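PDB 3ESI: ApeI dehydratase-like domain-containing protein from Pectobacterium atrosepticum, which is of unknown function but belongs to the ApeI-like family of the hotdog-fold clan and may act as a dehydratase on acyl thioester substrates. Local coordinates for residues S96-Y101 with S114-L119. Sequence-based numbering, arbitrary orientation.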
loop_
_atom_site.group_PDB
_atom_site.type_symbol
_atom_site.label_atom_id
_atom_site.label_comp_id
_atom_site.label_asym_id
_atom_site.label_seq_id
_atom_site.Cartn_x
_atom_site.Cartn_y
_atom_site.Cartn_z
ATOM N N SER A 96 -5.496 26.373 13.084
ATOM C CA SER A 96 -6.068 25.218 12.409
ATOM C C SER A 96 -6.315 25.447 10.925
ATOM O O SER A 96 -6.895 26.452 10.514
ATOM C CB SER A 96 -7.382 24.803 13.073
ATOM O OG SER A 96 -7.138 24.102 14.280
ATOM N N LEU A 97 -5.871 24.486 10.128
ATOM C CA LEU A 97 -6.032 24.543 8.693
ATOM C C LEU A 97 -7.023 23.464 8.329
ATOM O O LEU A 97 -6.810 22.287 8.618
ATOM C CB LEU A 97 -4.688 24.292 8.011
ATOM C CG LEU A 97 -4.582 24.304 6.483
ATOM C CD1 LEU A 97 -5.292 23.098 5.910
ATOM C CD2 LEU A 97 -5.169 25.589 5.928
ATOM N N THR A 98 -8.122 23.879 7.720
ATOM C CA THR A 98 -9.159 22.956 7.292
ATOM C C THR A 98 -9.107 22.817 5.769
ATOM O O THR A 98 -8.973 23.805 5.052
ATOM C CB THR A 98 -10.542 23.463 7.740
ATOM O OG1 THR A 98 -10.739 23.104 9.113
ATOM C CG2 THR A 98 -11.646 22.865 6.899
ATOM N N PHE A 99 -9.196 21.590 5.275
ATOM C CA PHE A 99 -9.147 21.367 3.842
ATOM C C PHE A 99 -10.263 20.452 3.390
ATOM O O PHE A 99 -10.823 19.696 4.182
ATOM C CB PHE A 99 -7.801 20.762 3.441
ATOM C CG PHE A 99 -7.640 19.331 3.838
ATOM C CD1 PHE A 99 -8.204 18.316 3.074
ATOM C CD2 PHE A 99 -6.916 18.992 4.980
ATOM C CE1 PHE A 99 -8.051 16.971 3.439
ATOM C CE2 PHE A 99 -6.755 17.654 5.355
ATOM C CZ PHE A 99 -7.324 16.639 4.582
ATOM N N SER A 100 -10.576 20.526 2.100
ATOM C CA SER A 100 -11.612 19.690 1.527
ATOM C C SER A 100 -11.386 19.441 0.033
ATOM O O SER A 100 -11.199 20.373 -0.743
ATOM C CB SER A 100 -12.973 20.341 1.754
ATOM O OG SER A 100 -13.999 19.521 1.237
ATOM N N TYR A 101 -11.390 18.169 -0.354
ATOM C CA TYR A 101 -11.199 17.771 -1.746
ATOM C C TYR A 101 -12.506 17.234 -2.293
ATOM O O TYR A 101 -13.147 16.399 -1.658
ATOM C CB TYR A 101 -10.166 16.640 -1.871
ATOM C CG TYR A 101 -8.709 17.043 -1.866
ATOM C CD1 TYR A 101 -8.088 17.531 -3.016
ATOM C CD2 TYR A 101 -7.931 16.881 -0.717
ATOM C CE1 TYR A 101 -6.731 17.838 -3.022
ATOM C CE2 TYR A 101 -6.576 17.186 -0.713
ATOM C CZ TYR A 101 -5.984 17.660 -1.865
ATOM O OH TYR A 101 -4.639 17.939 -1.851
ATOM N N SER A 114 -11.328 15.104 3.515
ATOM C CA SER A 114 -11.344 16.374 4.229
ATOM C C SER A 114 -10.613 16.169 5.532
ATOM O O SER A 114 -10.367 15.031 5.925
ATOM C CB SER A 114 -12.782 16.808 4.504
ATOM O OG SER A 114 -13.534 15.759 5.104
ATOM N N GLY A 115 -10.247 17.254 6.200
ATOM C CA GLY A 115 -9.559 17.088 7.460
ATOM C C GLY A 115 -9.093 18.373 8.082
ATOM O O GLY A 115 -9.205 19.436 7.470
ATOM N N LYS A 116 -8.581 18.270 9.306
ATOM C CA LYS A 116 -8.074 19.428 10.027
ATOM C C LYS A 116 -6.628 19.163 10.402
ATOM O O LYS A 116 -6.289 18.101 10.907
ATOM C CB LYS A 116 -8.905 19.703 11.284
ATOM C CG LYS A 116 -8.312 20.798 12.172
ATOM C CD LYS A 116 -9.366 21.489 13.044
ATOM C CE LYS A 116 -10.172 20.492 13.862
ATOM N NZ LYS A 116 -11.168 21.186 14.732
ATOM N N ILE A 117 -5.779 20.143 10.146
ATOM C CA ILE A 117 -4.365 20.024 10.431
ATOM C C ILE A 117 -3.934 21.171 11.340
ATOM O O ILE A 117 -4.439 22.293 11.218
ATOM C CB ILE A 117 -3.573 20.077 9.114
ATOM C CG1 ILE A 117 -3.989 18.896 8.236
ATOM C CG2 ILE A 117 -2.082 20.074 9.381
ATOM C CD1 ILE A 117 -3.411 18.950 6.852
ATOM N N LYS A 118 -3.024 20.887 12.268
ATOM C CA LYS A 118 -2.526 21.917 13.165
ATOM C C LYS A 118 -1.192 22.352 12.585
ATOM O O LYS A 118 -0.415 21.506 12.149
ATOM C CB LYS A 118 -2.312 21.353 14.578
ATOM C CG LYS A 118 -3.552 20.739 15.239
ATOM C CD LYS A 118 -4.608 21.784 15.609
ATOM C CE LYS A 118 -4.094 22.769 16.656
ATOM N NZ LYS A 118 -5.130 23.781 17.000
ATOM N N LEU A 119 -0.941 23.659 12.555
ATOM C CA LEU A 119 0.325 24.189 12.043
ATOM C C LEU A 119 1.032 24.965 13.160
ATOM O O LEU A 119 0.410 25.312 14.164
ATOM C CB LEU A 119 0.086 25.119 10.846
ATOM C CG LEU A 119 -0.714 24.617 9.631
ATOM C CD1 LEU A 119 -0.664 25.690 8.537
ATOM C CD2 LEU A 119 -0.153 23.293 9.117
#
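L97 and F99 pair with I117 and G115 as the two antiparallel hydrogen-bonded pairs where segments 96-101 and 114-119 of a β hairpin (strands 96-105 and 108-121) run with axes 4.7 Å apart at closest and 155° between their directions, within the antiparallel sheet expected of a hotdog fold. Four backbone bonds tie the strands: L97 N to I117 O and I117 N to L97 O are both 2.8 Å, whereas the G115 N to F99 O bond is longer, 3.2 Å. S96, T98 and S100 stand opposite K118, K116 and S114 on one face of the sheet; L97, F99 and I117 occupy the other, which packs against helix 45-59 through I117 on L49 and M53.

G115 has no side chain, and the F99 ring fills that place. With CG set between the backbone N and the carbonyl carbon (chi1 73°), the ring swings across to the neighbouring strand and lays a face over the glycine. G115 CA sits 4.0 Å from the ring centroid, 29° off its normal, a CH-π contact. Beside it, I117 CD1 touches F99 CE2 at 3.9 Å, while I72 of strand 64-74 also meets F99. Further along the strands, L119 CD1 reaches L97 CB at 4.3 Å.

On the partly exposed face, two lysine chains converge on S96. K116 brings its CD alongside S96 OG, whereas K118, bent at chi2 and chi3, curls back until its ammonium, hydrogen-bonded to K94 O, also makes a weak bond from NZ to S96 OG at 3.4 Å.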